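Transcriptional repressor of the blcABC operon (Agrobacterium tumefaciens, PDB 3MQ0) probably binds DNA through a helix-turn-helix domain and represses transcription of the blcABC operon, with regulation exerted through its oligomerization. Local coordinates at residues P154-A159 with I163-L168. Residues are numbered along the deposited sequence; the frame is centred on the assembly and turned at random.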
loop_
_atom_site.group_PDB
_atom_site.type_symbol
_atom_site.label_atom_id
_atom_site.label_comp_id
_atom_site.label_asym_id
_atom_site.label_seq_id
_atom_site.Cartn_x
_atom_site.Cartn_y
_atom_site.Cartn_z
ATOM N N PRO B 154 -29.025 -9.897 -10.571
ATOM C CA PRO B 154 -28.537 -8.974 -11.610
ATOM C C PRO B 154 -28.196 -7.609 -11.044
ATOM O O PRO B 154 -29.036 -6.968 -10.408
ATOM C CB PRO B 154 -29.727 -8.853 -12.570
ATOM C CG PRO B 154 -30.556 -10.085 -12.320
ATOM C CD PRO B 154 -30.385 -10.389 -10.855
ATOM N N ALA B 155 -26.969 -7.166 -11.277
ATOM C CA ALA B 155 -26.517 -5.865 -10.799
ATOM C C ALA B 155 -27.413 -4.694 -11.220
ATOM O O ALA B 155 -27.582 -3.746 -10.457
ATOM C CB ALA B 155 -25.083 -5.609 -11.239
ATOM N N PRO B 156 -27.982 -4.736 -12.439
ATOM C CA PRO B 156 -28.750 -3.542 -12.829
ATOM C C PRO B 156 -30.018 -3.324 -12.013
ATOM O O PRO B 156 -30.510 -2.199 -11.992
ATOM C CB PRO B 156 -29.130 -3.828 -14.287
ATOM C CG PRO B 156 -28.031 -4.703 -14.773
ATOM C CD PRO B 156 -27.712 -5.609 -13.599
ATOM N N PHE B 157 -30.534 -4.371 -11.371
ATOM C CA PHE B 157 -31.801 -4.276 -10.650
ATOM C C PHE B 157 -31.672 -3.953 -9.141
ATOM O O PHE B 157 -32.616 -3.454 -8.530
ATOM C CB PHE B 157 -32.608 -5.578 -10.817
ATOM C CG PHE B 157 -32.861 -5.993 -12.261
ATOM C CD1 PHE B 157 -32.900 -5.065 -13.285
ATOM C CD2 PHE B 157 -33.087 -7.329 -12.572
ATOM C CE1 PHE B 157 -33.140 -5.457 -14.596
ATOM C CE2 PHE B 157 -33.320 -7.735 -13.889
ATOM C CZ PHE B 157 -33.351 -6.781 -14.899
ATOM N N THR B 158 -30.530 -4.246 -8.531
ATOM C CA THR B 158 -30.408 -4.089 -7.075
ATOM C C THR B 158 -29.865 -2.710 -6.702
ATOM O O THR B 158 -29.229 -2.052 -7.523
ATOM C CB THR B 158 -29.453 -5.156 -6.470
ATOM O OG1 THR B 158 -28.150 -4.994 -7.032
ATOM C CG2 THR B 158 -29.922 -6.575 -6.784
ATOM N N ALA B 159 -30.082 -2.272 -5.459
ATOM C CA ALA B 159 -29.551 -0.973 -5.048
ATOM C C ALA B 159 -28.022 -1.008 -5.000
ATOM O O ALA B 159 -27.375 -0.095 -5.493
ATOM C CB ALA B 159 -30.120 -0.545 -3.683
ATOM N N ILE B 163 -25.326 1.196 -7.498
ATOM C CA ILE B 163 -24.243 2.030 -6.993
ATOM C C ILE B 163 -22.881 1.524 -7.502
ATOM O O ILE B 163 -22.044 2.329 -7.904
ATOM C CB ILE B 163 -24.280 2.244 -5.442
ATOM C CG1 ILE B 163 -23.376 3.417 -5.029
ATOM C CG2 ILE B 163 -23.842 1.012 -4.714
ATOM C CD1 ILE B 163 -24.015 4.767 -5.093
ATOM N N LEU B 164 -22.671 0.215 -7.509
ATOM C CA LEU B 164 -21.408 -0.330 -8.012
ATOM C C LEU B 164 -21.247 -0.114 -9.522
ATOM O O LEU B 164 -20.151 0.181 -9.998
ATOM C CB LEU B 164 -21.236 -1.807 -7.627
ATOM C CG LEU B 164 -21.214 -2.043 -6.105
ATOM C CD1 LEU B 164 -21.252 -3.520 -5.772
ATOM C CD2 LEU B 164 -19.977 -1.375 -5.486
ATOM N N LEU B 165 -22.335 -0.227 -10.274
ATOM C CA LEU B 165 -22.285 0.023 -11.719
ATOM C C LEU B 165 -22.092 1.511 -12.034
ATOM O O LEU B 165 -21.635 1.872 -13.122
ATOM C CB LEU B 165 -23.572 -0.477 -12.395
ATOM C CG LEU B 165 -23.731 -1.995 -12.510
ATOM C CD1 LEU B 165 -25.092 -2.345 -13.104
ATOM C CD2 LEU B 165 -22.604 -2.621 -13.356
ATOM N N SER B 166 -22.438 2.384 -11.093
ATOM C CA SER B 166 -22.348 3.812 -11.365
ATOM C C SER B 166 -20.891 4.274 -11.478
ATOM O O SER B 166 -20.631 5.365 -11.957
ATOM C CB SER B 166 -23.124 4.643 -10.327
ATOM O OG SER B 166 -22.431 4.717 -9.100
ATOM N N ASP B 167 -19.945 3.462 -11.087
ATOM C CA ASP B 167 -18.586 3.854 -11.291
ATOM C C ASP B 167 -18.015 3.430 -12.619
ATOM O O ASP B 167 -16.918 3.728 -12.883
ATOM C CB ASP B 167 -17.697 3.384 -10.181
ATOM C CG ASP B 167 -18.073 2.059 -9.695
ATOM O OD1 ASP B 167 -18.690 1.988 -8.639
ATOM O OD2 ASP B 167 -17.793 1.075 -10.366
ATOM N N LEU B 168 -18.773 2.702 -13.407
ATOM C CA LEU B 168 -18.351 2.288 -14.746
ATOM C C LEU B 168 -18.685 3.337 -15.804
ATOM O O LEU B 168 -19.701 4.031 -15.705
ATOM C CB LEU B 168 -19.019 0.968 -15.121
ATOM C CG LEU B 168 -18.430 -0.280 -14.464
ATOM C CD1 LEU B 168 -18.338 -0.131 -12.960
ATOM C CD2 LEU B 168 -19.246 -1.504 -14.839
#
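Leu-165 folds back against Ala-155 and Pro-156, and in doing so packs a short helix of the GAF-fold domain, residues 159-165, onto the loop that leads into it from strand 152-154. The chain here illustrates how a helix can be secured to its own entry loop by one apolar patch and a few polar ties. The apolar part rests on a single methyl branch. CD1 of Leu-165 lies 3.8 Å from CB of Ala-155, whose side chain points toward the helix. The same methyl touches the Pro-156 ring at CG, 4.1 Å away, the two side chains meeting obliquely, and it lies 3.8 Å from Pro-156 N. With chi1 at -72°, CG of Leu-165 stands beside its backbone N and opposite the carbonyl carbon, which directs it toward the loop, and CD1 is the branch that reaches it. The patch is buried, and Leu-199 of helix 192-205 and Leu-176 of helix 170-176 also pack on Leu-165.

The polar ties are the N-cap, where OG1 of Thr-158 is hydrogen-bonded to N of Gly-161, and a hydrogen bond between O of Pro-156 and NZ of Lys-162. Within the helix, N of Ile-163 donates to O of Ala-159 at 3.1 Å. The bond is nearly straight, at 165°. That oxygen is gripped twice, since Ser-208 OG is hydrogen-bonded to it as well. CG2 of Ile-163 lies 3.8 Å from the same Ala-159 O, giving this buried carbonyl an apolar flank.

A type I turn spans Leu-165 to Leu-168, closed by the bond from N of Leu-168 to O of Leu-165. There a side chain supplements the main chain: OG of Ser-166 turns back to donate to O of Ile-163 at 2.7 Å, tilted 23° from the carbonyl plane.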